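Local coordinates for glycerophosphoryl diester phosphodiesterase (Agrobacterium tumefaciens str. C58, PDB 3KS6), which belongs to the glycerophosphoryl diester phosphodiesterase family, adopts a TIM-barrel fold and binds a magnesium ion, at residues D37-T41 / Y115-V119; L88-C92 / G125-M131; R134-F140 / R154-V160; L142-D146 / A179-H183. The contacts are given in a common frame with arbitrary orientation. Residues are numbered along the deposited sequence.

Contact 1: D37-T41 / Y115-V119; sequences DLHPT and YEGFV. With MG (magnesium ion), chain F.
In this TIM-barrel protein strand 33-40 carries two magnesium ligands, Glu35 and Asp37, and its C-terminal end runs on past them to pack against the turn that starts helix 118-128. Residues 37-40 are extended, and Pro40 lies nearest the second segment (CA to CA of Phe118, 7.2 Å). Residues 115-118 form a type II beta turn, with Phe118 N bonded to Tyr115 O at 3.3 Å. Gly117 takes the positive phi (71°) that the turn requires and is the N-cap of helix 118-128. The packing is aromatic on aliphatic. Pro40 CD lies over the face of both rings, 3.4 Å from the Tyr115 centroid and 3.8 Å from that of Phe118, whose chi1 is t (Tyr115 is m). Leu38 CB adds a 3.9 Å contact to Phe118 CZ. The polar link joins His39 ND1 to Tyr115 OH at 2.6 Å, a hydrogen bond made rim to rim with the ring planes at 89°; His39 NE2 is held by His50 O. Two residues before His39 on the same side of the strand, Asp37 lies too far back to meet 115-119 and instead binds the metal together with Glu105 and Glu35. Its OD1 ligates magnesium at 2.1 Å, while OD2 accepts a hydrogen bond of 2.6 Å from a magnesium-bound water.

Contact 2: L88-C92 / G125-M131; sequences LEELC and GLERHSM
The helices around a TIM barrel pack against one another as well as on the strands, and here helix 88-95 meets the C-terminal end of helix 118-128. Residues 88-92 are helical throughout. The partner is helical through Arg128 and ends in a Schellman motif: Ser130, with positive phi (54°), is C-prime, Met131 N bonds Leu126 O at 2.8 Å, and Ser130 N bonds Glu127 O at 3.1 Å. The backbones come closest at Cys92 and His129, with CA atoms 6.5 Å apart. Shape does most of the work. Leu88 (chi1 t, chi2 p) pushes CD2 against the bare backbone of Gly125, 4.3 Å from its C; a beta carbon there would sit only 3.4 Å from that methyl. Leu88 CD1 meets Leu126 CD2 at 4.0 Å. One turn on, Cys92 (chi1 m) fits a hollow bordered by Leu126, His129 and selenomethionine Met131: SG lies 4.3 Å from Leu126 CD2 and 3.6 Å from Met131 CG, while CB is 3.8 Å from His129 CB. Beneath these apolar groups, Phe102 of strand 101-106 touches Cys92, Leu126 and Met131. At the outer edge the His129 imidazole turns a face to Glu89, whose CG is 3.5 Å from His129 CE1. No direct hydrogen bond crosses; a water bridges instead, donating to His129 O at 3.2 Å and weakly to Cys92 O at 2.9 Å.

Contact 3: R134-F140 / R154-V160; sequences RTTFSSF and RPRLWLV
Arg154 begins the second segment by reaching back to its neighbour: with chi1 to chi3 all m, NE and NH2 both donate to Thr135 O, at 2.9 and 3.3 Å, and CB meets the edge of the Phe137 ring. Pro155 O then accepts from Phe137 N (2.9 Å). Arg156 pairs with Phe137, CA atoms 4.8 Å apart, and its guanidinium bonds Ser181 O. Leu157, opposite Ser138, donates N to Phe137 O (2.9 Å) and weakly accepts from Ser139 N (3.4 Å). This ladder is parallel, with the strand axes 4.7 Å apart at 25°, as expected of adjacent TIM-barrel strands joined by a beta-alpha-beta crossover through helix 142-151. Phe137 and Ser139 touch that helix; Ser138, on the other face, touches Glu105, a magnesium ligand. Trp158 (chi1 t) swings NE1 to Phe140 O, 3.1 Å. Leu159 N bonds Ser139 O at 2.9 Å, and its CB lies 3.5 Å over the Phe140 ring centroid. Val160 turns away, onto helix 162-179.

Contact 4: L142-D146 / A179-H183; sequences LASMD and AHSIH
A histidine-carboxylate hydrogen bond joins a helix to a loop here: His180 ND1 donates to Asp146 OD1 at 2.7 Å, almost straight at 170°. The same OD1 takes a second hydrogen bond, of 2.9 Å, from a water that also donates to His180 O at 2.7 Å, so one residue is held through both its ring and its backbone carbonyl. Residues 142-146 form the first turn of helix 142-151, with Asp146 N bonded to Leu142 O at 2.8 Å, and the CA of Asp146 lies 7.0 Å from that of His180. Asp146 chi1 is m, which carries its carboxylate nearer the loop; His180 chi1 is also m. The loop ends helix 162-179 with a Schellman motif whose C-prime residue is Ser181 (phi 54°), then leads into strand 184-188, a helix-to-strand return of the TIM barrel. Next to the polar pair lies an apolar patch. Leu142 CD1 sits over the face of the His180 ring, 4.2 Å from its centroid, and Leu142 CD2 meets Ile182 CD1 at 3.6 Å. The latter methyl is also 4.1 Å from CB of selenomethionine Met145. Leu142, Met145 and Ile182 all rest on Trp158 of strand 156-160.

Overall arrangement
The four contacts sample the layers of one barrel: paired strands in contact 3, strand against the start of a helix in contact 1, helix against helix in contact 2, and helix against loop in contact 4. Contacts 1 and 2 share helix 118-128 and touch through Leu38 CD1 and Leu88 CD2, 4.1 Å apart. Contact 2 reaches contact 3 through Leu126 CD1, 3.6 Å from Phe137 CZ. Contacts 3 and 4 interlock along the chain and are joined by a probable hydrogen bond from Arg156 NH1 to Ser181 O, 3.1 Å. Of the magnesium ligands contact 1 holds Asp37, and in contact 3 Ser138, Phe140 and Leu159 touch a second, Glu105; the side chains of Met145 and Leu88 lie about 11 and 13 Å from the ion.

Contact 1: D37-T41 / Y115-V119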
loop_
_atom_site.group_PDB
_atom_site.type_symbol
_atom_site.label_atom_id
_atom_site.label_comp_id
_atom_site.label_asym_id
_atom_site.label_seq_id
_atom_site.Cartn_x
_atom_site.Cartn_y
_atom_site.Cartn_z
ATOM N N ASP A 37 -3.001 -1.815 -4.493
ATOM C CA ASP A 37 -3.894 -0.720 -4.897
ATOM C C ASP A 37 -5.057 -1.362 -5.673
ATOM O O ASP A 37 -4.912 -2.423 -6.249
ATOM C CB ASP A 37 -3.150 0.246 -5.820
ATOM C CG ASP A 37 -1.707 0.470 -5.402
ATOM O OD1 ASP A 37 -1.457 1.204 -4.406
ATOM O OD2 ASP A 37 -0.810 -0.096 -6.066
ATOM N N LEU A 38 -6.197 -0.691 -5.706
ATOM C CA LEU A 38 -7.408 -1.262 -6.297
ATOM C C LEU A 38 -8.061 -0.256 -7.214
ATOM O O LEU A 38 -8.004 0.944 -6.937
ATOM C CB LEU A 38 -8.411 -1.655 -5.181
ATOM C CG LEU A 38 -8.012 -2.693 -4.104
ATOM C CD1 LEU A 38 -9.139 -2.865 -3.026
ATOM C CD2 LEU A 38 -7.670 -4.018 -4.755
ATOM N N HIS A 39 -8.705 -0.748 -8.281
ATOM C CA HIS A 39 -9.497 0.071 -9.219
ATOM C C HIS A 39 -10.787 -0.637 -9.626
ATOM O O HIS A 39 -10.826 -1.874 -9.705
ATOM C CB HIS A 39 -8.679 0.361 -10.483
ATOM C CG HIS A 39 -7.443 1.159 -10.225
ATOM N ND1 HIS A 39 -7.433 2.537 -10.213
ATOM C CD2 HIS A 39 -6.194 0.764 -9.898
ATOM C CE1 HIS A 39 -6.214 2.951 -9.922
ATOM N NE2 HIS A 39 -5.446 1.895 -9.723
ATOM N N PRO A 40 -11.859 0.125 -9.863
ATOM C CA PRO A 40 -13.082 -0.488 -10.352
ATOM C C PRO A 40 -13.043 -0.712 -11.846
ATOM O O PRO A 40 -12.377 0.049 -12.538
ATOM C CB PRO A 40 -14.133 0.561 -10.012
ATOM C CG PRO A 40 -13.395 1.861 -10.107
ATOM C CD PRO A 40 -12.006 1.573 -9.681
ATOM N N THR A 41 -13.738 -1.745 -12.336
ATOM C CA THR A 41 -13.965 -1.933 -13.768
ATOM C C THR A 41 -15.304 -1.304 -14.159
ATOM O O THR A 41 -16.050 -0.815 -13.297
ATOM C CB THR A 41 -13.998 -3.399 -14.159
ATOM O OG1 THR A 41 -15.159 -4.003 -13.564
ATOM C CG2 THR A 41 -12.681 -4.099 -13.714
ATOM N N TYR A 115 -12.802 7.757 -7.263
ATOM C CA TYR A 115 -13.881 7.039 -7.913
ATOM C C TYR A 115 -15.120 7.075 -6.996
ATOM O O TYR A 115 -15.097 6.631 -5.842
ATOM C CB TYR A 115 -13.536 5.578 -8.163
ATOM C CG TYR A 115 -12.345 5.236 -9.052
ATOM C CD1 TYR A 115 -12.425 5.348 -10.440
ATOM C CD2 TYR A 115 -11.159 4.711 -8.504
ATOM C CE1 TYR A 115 -11.345 4.987 -11.267
ATOM C CE2 TYR A 115 -10.094 4.348 -9.307
ATOM C CZ TYR A 115 -10.186 4.468 -10.694
ATOM O OH TYR A 115 -9.146 4.064 -11.506
ATOM N N GLU A 116 -16.219 7.598 -7.522
ATOM C CA GLU A 116 -17.437 7.720 -6.734
ATOM C C GLU A 116 -17.939 6.348 -6.303
ATOM O O GLU A 116 -18.039 5.433 -7.111
ATOM C CB GLU A 116 -18.530 8.477 -7.515
ATOM C CG GLU A 116 -19.882 8.620 -6.786
ATOM C CD GLU A 116 -20.816 7.419 -6.942
ATOM O OE1 GLU A 116 -21.010 6.939 -8.077
ATOM O OE2 GLU A 116 -21.393 6.980 -5.921
ATOM N N GLY A 117 -18.275 6.229 -5.020
ATOM C CA GLY A 117 -18.807 4.979 -4.438
ATOM C C GLY A 117 -17.861 3.804 -4.259
ATOM O O GLY A 117 -18.269 2.741 -3.792
ATOM N N PHE A 118 -16.587 3.995 -4.567
ATOM C CA PHE A 118 -15.656 2.902 -4.595
ATOM C C PHE A 118 -15.235 2.441 -3.203
ATOM O O PHE A 118 -15.040 1.260 -3.000
ATOM C CB PHE A 118 -14.443 3.277 -5.446
ATOM C CG PHE A 118 -13.503 2.127 -5.722
ATOM C CD1 PHE A 118 -13.964 0.950 -6.332
ATOM C CD2 PHE A 118 -12.137 2.232 -5.413
ATOM C CE1 PHE A 118 -13.084 -0.101 -6.582
ATOM C CE2 PHE A 118 -11.276 1.195 -5.679
ATOM C CZ PHE A 118 -11.741 0.043 -6.255
ATOM N N VAL A 119 -15.065 3.368 -2.263
ATOM C CA VAL A 119 -14.710 2.972 -0.915
ATOM C C VAL A 119 -15.771 1.985 -0.384
ATOM O O VAL A 119 -15.436 0.921 0.133
ATOM C CB VAL A 119 -14.534 4.209 0.007
ATOM C CG1 VAL A 119 -14.630 3.797 1.497
ATOM C CG2 VAL A 119 -13.220 4.941 -0.375
HETATM MG MG MG F . 0.287 1.694 -3.400
HETATM O O HOH W 1 1.298 0.182 -4.495
HETATM O O HOH W 2 0.867 3.054 -4.877
#

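Contact 2: L88-C92 / G125-M131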
loop_
_atom_site.group_PDB
_atom_site.type_symbol
_atom_site.label_atom_id
_atom_site.label_comp_id
_atom_site.label_asym_id
_atom_site.label_seq_id
_atom_site.Cartn_x
_atom_site.Cartn_y
_atom_site.Cartn_z
ATOM N N LEU A 88 -9.844 -8.525 -6.485
ATOM C CA LEU A 88 -9.707 -8.493 -5.035
ATOM C C LEU A 88 -10.034 -9.897 -4.458
ATOM O O LEU A 88 -9.313 -10.419 -3.585
ATOM C CB LEU A 88 -10.613 -7.406 -4.415
ATOM C CG LEU A 88 -10.641 -7.272 -2.880
ATOM C CD1 LEU A 88 -9.231 -7.115 -2.268
ATOM C CD2 LEU A 88 -11.585 -6.134 -2.455
ATOM N N GLU A 89 -11.099 -10.525 -4.952
ATOM C CA GLU A 89 -11.503 -11.849 -4.465
ATOM C C GLU A 89 -10.391 -12.888 -4.588
ATOM O O GLU A 89 -10.127 -13.700 -3.672
ATOM C CB GLU A 89 -12.747 -12.335 -5.242
ATOM C CG GLU A 89 -13.126 -13.782 -4.904
ATOM C CD GLU A 89 -14.298 -14.347 -5.708
ATOM O OE1 GLU A 89 -14.604 -13.829 -6.804
ATOM O OE2 GLU A 89 -14.891 -15.334 -5.213
ATOM N N GLU A 90 -9.746 -12.891 -5.743
ATOM C CA GLU A 90 -8.637 -13.813 -5.993
ATOM C C GLU A 90 -7.477 -13.543 -5.036
ATOM O O GLU A 90 -6.860 -14.486 -4.531
ATOM C CB GLU A 90 -8.198 -13.698 -7.442
ATOM C CG GLU A 90 -9.239 -14.273 -8.404
ATOM C CD GLU A 90 -9.044 -13.854 -9.888
ATOM O OE1 GLU A 90 -8.180 -13.018 -10.220
ATOM O OE2 GLU A 90 -9.809 -14.365 -10.727
ATOM N N LEU A 91 -7.190 -12.255 -4.783
ATOM C CA LEU A 91 -6.170 -11.861 -3.798
ATOM C C LEU A 91 -6.549 -12.354 -2.401
ATOM O O LEU A 91 -5.731 -12.930 -1.678
ATOM C CB LEU A 91 -5.932 -10.335 -3.810
ATOM C CG LEU A 91 -4.852 -9.772 -2.862
ATOM C CD1 LEU A 91 -3.440 -10.361 -3.091
ATOM C CD2 LEU A 91 -4.829 -8.255 -2.916
ATOM N N CYS A 92 -7.799 -12.149 -2.023
ATOM C CA CYS A 92 -8.271 -12.581 -0.704
ATOM C C CYS A 92 -8.084 -14.090 -0.517
ATOM O O CYS A 92 -7.607 -14.546 0.517
ATOM C CB CYS A 92 -9.743 -12.202 -0.529
ATOM S SG CYS A 92 -10.042 -10.461 -0.261
ATOM N N GLY A 125 -16.557 -5.764 -0.613
ATOM C CA GLY A 125 -15.801 -6.887 -1.142
ATOM C C GLY A 125 -14.920 -7.522 -0.099
ATOM O O GLY A 125 -14.825 -8.755 -0.029
ATOM N N LEU A 126 -14.241 -6.708 0.697
ATOM C CA LEU A 126 -13.429 -7.250 1.781
ATOM C C LEU A 126 -14.283 -8.018 2.820
ATOM O O LEU A 126 -13.867 -9.069 3.342
ATOM C CB LEU A 126 -12.638 -6.116 2.466
ATOM C CG LEU A 126 -11.418 -5.572 1.709
ATOM C CD1 LEU A 126 -10.915 -4.202 2.268
ATOM C CD2 LEU A 126 -10.296 -6.573 1.578
ATOM N N GLU A 127 -15.454 -7.470 3.136
ATOM C CA GLU A 127 -16.375 -8.112 4.101
ATOM C C GLU A 127 -16.843 -9.448 3.572
ATOM O O GLU A 127 -16.881 -10.445 4.291
ATOM C CB GLU A 127 -17.582 -7.226 4.350
ATOM C CG GLU A 127 -17.360 -6.077 5.265
ATOM C CD GLU A 127 -17.570 -6.449 6.743
ATOM O OE1 GLU A 127 -17.231 -7.595 7.117
ATOM O OE2 GLU A 127 -18.078 -5.582 7.511
ATOM N N ARG A 128 -17.142 -9.488 2.279
ATOM C CA ARG A 128 -17.622 -10.690 1.643
ATOM C C ARG A 128 -16.644 -11.847 1.752
ATOM O O ARG A 128 -17.058 -13.006 1.872
ATOM C CB ARG A 128 -17.978 -10.343 0.198
ATOM C CG ARG A 128 -18.611 -11.387 -0.583
ATOM C CD ARG A 128 -19.315 -10.769 -1.807
ATOM N NE ARG A 128 -18.442 -9.989 -2.701
ATOM C CZ ARG A 128 -18.577 -8.699 -3.014
ATOM N NH1 ARG A 128 -19.552 -7.962 -2.522
ATOM N NH2 ARG A 128 -17.742 -8.128 -3.876
ATOM N N HIS A 129 -15.351 -11.543 1.725
ATOM C CA HIS A 129 -14.298 -12.550 1.766
ATOM C C HIS A 129 -13.573 -12.563 3.130
ATOM O O HIS A 129 -12.482 -13.096 3.239
ATOM C CB HIS A 129 -13.341 -12.342 0.581
ATOM C CG HIS A 129 -14.056 -12.348 -0.733
ATOM N ND1 HIS A 129 -14.745 -13.451 -1.183
ATOM C CD2 HIS A 129 -14.285 -11.369 -1.639
ATOM C CE1 HIS A 129 -15.341 -13.160 -2.323
ATOM N NE2 HIS A 129 -15.072 -11.906 -2.628
ATOM N N SER A 130 -14.202 -11.951 4.136
ATOM C CA SER A 130 -13.741 -11.928 5.521
ATOM C C SER A 130 -12.316 -11.428 5.696
ATOM O O SER A 130 -11.549 -11.981 6.498
ATOM C CB SER A 130 -13.890 -13.307 6.154
ATOM O OG SER A 130 -15.244 -13.735 6.090
HETATM N N MSE A 131 -11.964 -10.386 4.951
HETATM C CA MSE A 131 -10.642 -9.774 5.079
HETATM C C MSE A 131 -10.684 -8.355 5.657
HETATM O O MSE A 131 -9.618 -7.791 5.916
HETATM C CB MSE A 131 -9.911 -9.780 3.739
HETATM C CG MSE A 131 -9.516 -11.157 3.250
HETATM SE SE MSE A 131 -8.239 -12.003 4.464
HETATM C CE MSE A 131 -6.780 -10.750 4.345
HETATM O O HOH W 3 -9.903 -14.799 2.292
#

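Contact 3: R134-F140 / R154-V160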
loop_
_atom_site.group_PDB
_atom_site.type_symbol
_atom_site.label_atom_id
_atom_site.label_comp_id
_atom_site.label_asym_id
_atom_site.label_seq_id
_atom_site.Cartn_x
_atom_site.Cartn_y
_atom_site.Cartn_z
ATOM N N ARG A 134 -8.737 -7.691 8.752
ATOM C CA ARG A 134 -7.301 -7.799 8.576
ATOM C C ARG A 134 -6.758 -6.735 7.640
ATOM O O ARG A 134 -5.686 -6.901 7.087
ATOM C CB ARG A 134 -6.945 -9.170 8.045
ATOM C CG ARG A 134 -7.306 -10.308 9.009
ATOM C CD ARG A 134 -7.177 -11.691 8.352
ATOM N NE ARG A 134 -5.912 -11.920 7.678
ATOM C CZ ARG A 134 -5.650 -12.961 6.898
ATOM N NH1 ARG A 134 -6.562 -13.905 6.688
ATOM N NH2 ARG A 134 -4.461 -13.049 6.333
ATOM N N THR A 135 -7.468 -5.629 7.483
ATOM C CA THR A 135 -7.050 -4.605 6.526
ATOM C C THR A 135 -6.789 -3.246 7.199
ATOM O O THR A 135 -7.538 -2.814 8.100
ATOM C CB THR A 135 -8.117 -4.421 5.415
ATOM O OG1 THR A 135 -8.270 -5.644 4.710
ATOM C CG2 THR A 135 -7.695 -3.327 4.405
ATOM N N THR A 136 -5.692 -2.623 6.775
ATOM C CA THR A 136 -5.393 -1.201 7.027
ATOM C C THR A 136 -5.564 -0.493 5.692
ATOM O O THR A 136 -5.159 -1.018 4.657
ATOM C CB THR A 136 -3.920 -1.022 7.511
ATOM O OG1 THR A 136 -3.820 -1.454 8.873
ATOM C CG2 THR A 136 -3.450 0.422 7.406
ATOM N N PHE A 137 -6.145 0.704 5.706
ATOM C CA PHE A 137 -6.368 1.453 4.483
ATOM C C PHE A 137 -5.426 2.640 4.388
ATOM O O PHE A 137 -5.145 3.312 5.379
ATOM C CB PHE A 137 -7.810 1.986 4.397
ATOM C CG PHE A 137 -8.838 0.895 4.296
ATOM C CD1 PHE A 137 -9.199 0.383 3.053
ATOM C CD2 PHE A 137 -9.456 0.413 5.430
ATOM C CE1 PHE A 137 -10.159 -0.603 2.957
ATOM C CE2 PHE A 137 -10.416 -0.611 5.344
ATOM C CZ PHE A 137 -10.787 -1.086 4.095
ATOM N N SER A 138 -5.008 2.945 3.167
ATOM C CA SER A 138 -4.095 4.067 2.942
ATOM C C SER A 138 -4.564 4.835 1.700
ATOM O O SER A 138 -5.277 4.283 0.891
ATOM C CB SER A 138 -2.687 3.555 2.675
ATOM O OG SER A 138 -2.625 2.776 1.487
ATOM N N SER A 139 -4.182 6.109 1.598
ATOM C CA SER A 139 -4.451 6.884 0.385
ATOM C C SER A 139 -3.622 8.116 0.419
ATOM O O SER A 139 -3.322 8.607 1.518
ATOM C CB SER A 139 -5.909 7.335 0.351
ATOM O OG SER A 139 -6.226 7.932 -0.878
ATOM N N PHE A 140 -3.257 8.643 -0.760
ATOM C CA PHE A 140 -2.662 9.989 -0.820
ATOM C C PHE A 140 -3.734 11.082 -0.741
ATOM O O PHE A 140 -3.395 12.239 -0.498
ATOM C CB PHE A 140 -1.903 10.186 -2.124
ATOM C CG PHE A 140 -0.560 9.529 -2.159
ATOM C CD1 PHE A 140 -0.419 8.208 -2.571
ATOM C CD2 PHE A 140 0.576 10.216 -1.761
ATOM C CE1 PHE A 140 0.820 7.607 -2.623
ATOM C CE2 PHE A 140 1.825 9.589 -1.802
ATOM C CZ PHE A 140 1.928 8.303 -2.244
ATOM N N ARG A 154 -11.632 0.476 10.647
ATOM C CA ARG A 154 -10.289 -0.055 10.409
ATOM C C ARG A 154 -9.232 1.039 10.427
ATOM O O ARG A 154 -9.540 2.188 10.172
ATOM C CB ARG A 154 -10.220 -0.838 9.083
ATOM C CG ARG A 154 -11.141 -2.100 9.022
ATOM C CD ARG A 154 -10.828 -3.063 10.169
ATOM N NE ARG A 154 -9.419 -3.426 10.164
ATOM C CZ ARG A 154 -8.731 -3.919 11.198
ATOM N NH1 ARG A 154 -9.297 -4.142 12.368
ATOM N NH2 ARG A 154 -7.447 -4.176 11.054
ATOM N N PRO A 155 -7.980 0.683 10.739
ATOM C CA PRO A 155 -6.956 1.711 10.757
ATOM C C PRO A 155 -6.755 2.334 9.394
ATOM O O PRO A 155 -6.878 1.641 8.396
ATOM C CB PRO A 155 -5.705 0.953 11.169
ATOM C CG PRO A 155 -6.209 -0.303 11.841
ATOM C CD PRO A 155 -7.426 -0.632 11.076
ATOM N N ARG A 156 -6.458 3.640 9.394
ATOM C CA ARG A 156 -6.182 4.429 8.195
ATOM C C ARG A 156 -4.823 5.118 8.329
ATOM O O ARG A 156 -4.433 5.518 9.445
ATOM C CB ARG A 156 -7.242 5.521 8.017
ATOM C CG ARG A 156 -8.665 5.032 7.746
ATOM C CD ARG A 156 -9.737 6.074 8.156
ATOM N NE ARG A 156 -9.890 6.212 9.623
ATOM C CZ ARG A 156 -9.566 7.292 10.347
ATOM N NH1 ARG A 156 -9.137 8.399 9.778
ATOM N NH2 ARG A 156 -9.709 7.274 11.669
ATOM N N LEU A 157 -4.131 5.288 7.201
ATOM C CA LEU A 157 -2.918 6.097 7.176
ATOM C C LEU A 157 -2.890 6.954 5.905
ATOM O O LEU A 157 -3.217 6.473 4.822
ATOM C CB LEU A 157 -1.645 5.272 7.330
ATOM C CG LEU A 157 -1.108 4.482 6.152
ATOM C CD1 LEU A 157 -0.137 5.285 5.335
ATOM C CD2 LEU A 157 -0.429 3.184 6.583
ATOM N N TRP A 158 -2.469 8.203 6.090
ATOM C CA TRP A 158 -2.371 9.187 5.021
ATOM C C TRP A 158 -0.975 9.165 4.451
ATOM O O TRP A 158 0.029 9.347 5.153
ATOM C CB TRP A 158 -2.740 10.565 5.547
ATOM C CG TRP A 158 -2.737 11.628 4.472
ATOM C CD1 TRP A 158 -3.047 11.480 3.168
ATOM C CD2 TRP A 158 -2.406 13.008 4.664
ATOM N NE1 TRP A 158 -2.902 12.686 2.507
ATOM C CE2 TRP A 158 -2.499 13.634 3.414
ATOM C CE3 TRP A 158 -2.046 13.767 5.783
ATOM C CZ2 TRP A 158 -2.258 15.004 3.245
ATOM C CZ3 TRP A 158 -1.794 15.098 5.615
ATOM C CH2 TRP A 158 -1.908 15.714 4.363
ATOM N N LEU A 159 -0.918 8.902 3.157
ATOM C CA LEU A 159 0.322 8.927 2.391
ATOM C C LEU A 159 0.579 10.341 1.960
ATOM O O LEU A 159 -0.245 10.961 1.239
ATOM C CB LEU A 159 0.181 8.036 1.167
ATOM C CG LEU A 159 -0.039 6.538 1.484
ATOM C CD1 LEU A 159 -0.520 5.765 0.228
ATOM C CD2 LEU A 159 1.260 5.982 2.026
ATOM N N VAL A 160 1.713 10.857 2.420
ATOM C CA VAL A 160 2.113 12.271 2.208
ATOM C C VAL A 160 3.271 12.301 1.208
ATOM O O VAL A 160 4.415 11.881 1.512
ATOM C CB VAL A 160 2.511 12.890 3.543
ATOM C CG1 VAL A 160 3.013 14.352 3.361
ATOM C CG2 VAL A 160 1.327 12.837 4.542
#

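Contact 4: L142-D146 / A179-H183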
loop_
_atom_site.group_PDB
_atom_site.type_symbol
_atom_site.label_atom_id
_atom_site.label_comp_id
_atom_site.label_asym_id
_atom_site.label_seq_id
_atom_site.Cartn_x
_atom_site.Cartn_y
_atom_site.Cartn_z
ATOM N N LEU A 142 -6.903 13.065 0.676
ATOM C CA LEU A 142 -7.678 13.381 1.868
ATOM C C LEU A 142 -9.173 13.159 1.663
ATOM O O LEU A 142 -9.879 12.796 2.607
ATOM C CB LEU A 142 -7.457 14.824 2.331
ATOM C CG LEU A 142 -6.168 15.101 3.061
ATOM C CD1 LEU A 142 -6.189 16.605 3.469
ATOM C CD2 LEU A 142 -5.995 14.187 4.278
ATOM N N ALA A 143 -9.681 13.382 0.456
ATOM C CA ALA A 143 -11.096 13.107 0.199
ATOM C C ALA A 143 -11.398 11.658 0.511
ATOM O O ALA A 143 -12.439 11.346 1.074
ATOM C CB ALA A 143 -11.477 13.391 -1.307
ATOM N N SER A 144 -10.487 10.779 0.079
ATOM C CA SER A 144 -10.625 9.346 0.285
ATOM C C SER A 144 -10.394 8.988 1.765
ATOM O O SER A 144 -11.045 8.099 2.284
ATOM C CB SER A 144 -9.684 8.560 -0.641
ATOM O OG SER A 144 -9.970 8.802 -2.008
HETATM N N MSE A 145 -9.513 9.707 2.445
HETATM C CA MSE A 145 -9.320 9.496 3.880
HETATM C C MSE A 145 -10.590 9.861 4.642
HETATM O O MSE A 145 -10.974 9.197 5.614
HETATM C CB MSE A 145 -8.159 10.349 4.380
HETATM C CG MSE A 145 -6.814 10.026 3.730
HETATM SE SE MSE A 145 -6.143 8.232 4.122
HETATM C CE MSE A 145 -7.130 7.104 3.138
ATOM N N ASP A 146 -11.235 10.939 4.209
ATOM C CA ASP A 146 -12.493 11.358 4.813
ATOM C C ASP A 146 -13.598 10.329 4.606
ATOM O O ASP A 146 -14.378 10.047 5.508
ATOM C CB ASP A 146 -12.904 12.767 4.311
ATOM C CG ASP A 146 -12.002 13.862 4.840
ATOM O OD1 ASP A 146 -11.128 13.569 5.698
ATOM O OD2 ASP A 146 -12.172 15.040 4.409
ATOM N N ALA A 179 -6.669 17.566 12.003
ATOM C CA ALA A 179 -7.963 18.166 11.649
ATOM C C ALA A 179 -8.874 17.132 10.995
ATOM O O ALA A 179 -10.118 17.200 11.107
ATOM C CB ALA A 179 -7.765 19.318 10.730
ATOM N N HIS A 180 -8.257 16.176 10.326
ATOM C CA HIS A 180 -8.987 15.097 9.652
ATOM C C HIS A 180 -9.061 13.755 10.412
ATOM O O HIS A 180 -9.471 12.712 9.840
ATOM C CB HIS A 180 -8.341 14.901 8.316
ATOM C CG HIS A 180 -8.703 15.973 7.337
ATOM N ND1 HIS A 180 -9.670 15.782 6.368
ATOM C CD2 HIS A 180 -8.282 17.251 7.209
ATOM C CE1 HIS A 180 -9.794 16.890 5.658
ATOM N NE2 HIS A 180 -8.968 17.799 6.149
ATOM N N SER A 181 -8.726 13.796 11.685
ATOM C CA SER A 181 -8.755 12.597 12.542
ATOM C C SER A 181 -7.947 11.439 11.972
ATOM O O SER A 181 -8.361 10.275 12.079
ATOM C CB SER A 181 -10.191 12.125 12.825
ATOM O OG SER A 181 -10.938 13.144 13.442
ATOM N N ILE A 182 -6.781 11.760 11.412
ATOM C CA ILE A 182 -5.833 10.776 10.882
ATOM C C ILE A 182 -4.777 10.589 11.977
ATOM O O ILE A 182 -4.255 11.572 12.507
ATOM C CB ILE A 182 -5.210 11.271 9.506
ATOM C CG1 ILE A 182 -6.331 11.383 8.435
ATOM C CG2 ILE A 182 -4.108 10.350 9.014
ATOM C CD1 ILE A 182 -5.970 12.223 7.239
ATOM N N HIS A 183 -4.460 9.336 12.281
ATOM C CA HIS A 183 -3.559 8.993 13.376
ATOM C C HIS A 183 -2.210 8.475 12.933
ATOM O O HIS A 183 -1.369 8.199 13.788
ATOM C CB HIS A 183 -4.229 7.965 14.269
ATOM C CG HIS A 183 -5.587 8.392 14.714
ATOM N ND1 HIS A 183 -5.785 9.518 15.479
ATOM C CD2 HIS A 183 -6.812 7.884 14.457
ATOM C CE1 HIS A 183 -7.077 9.673 15.698
ATOM N NE2 HIS A 183 -7.723 8.701 15.078
HETATM O O HOH W 4 -9.921 11.579 7.420
#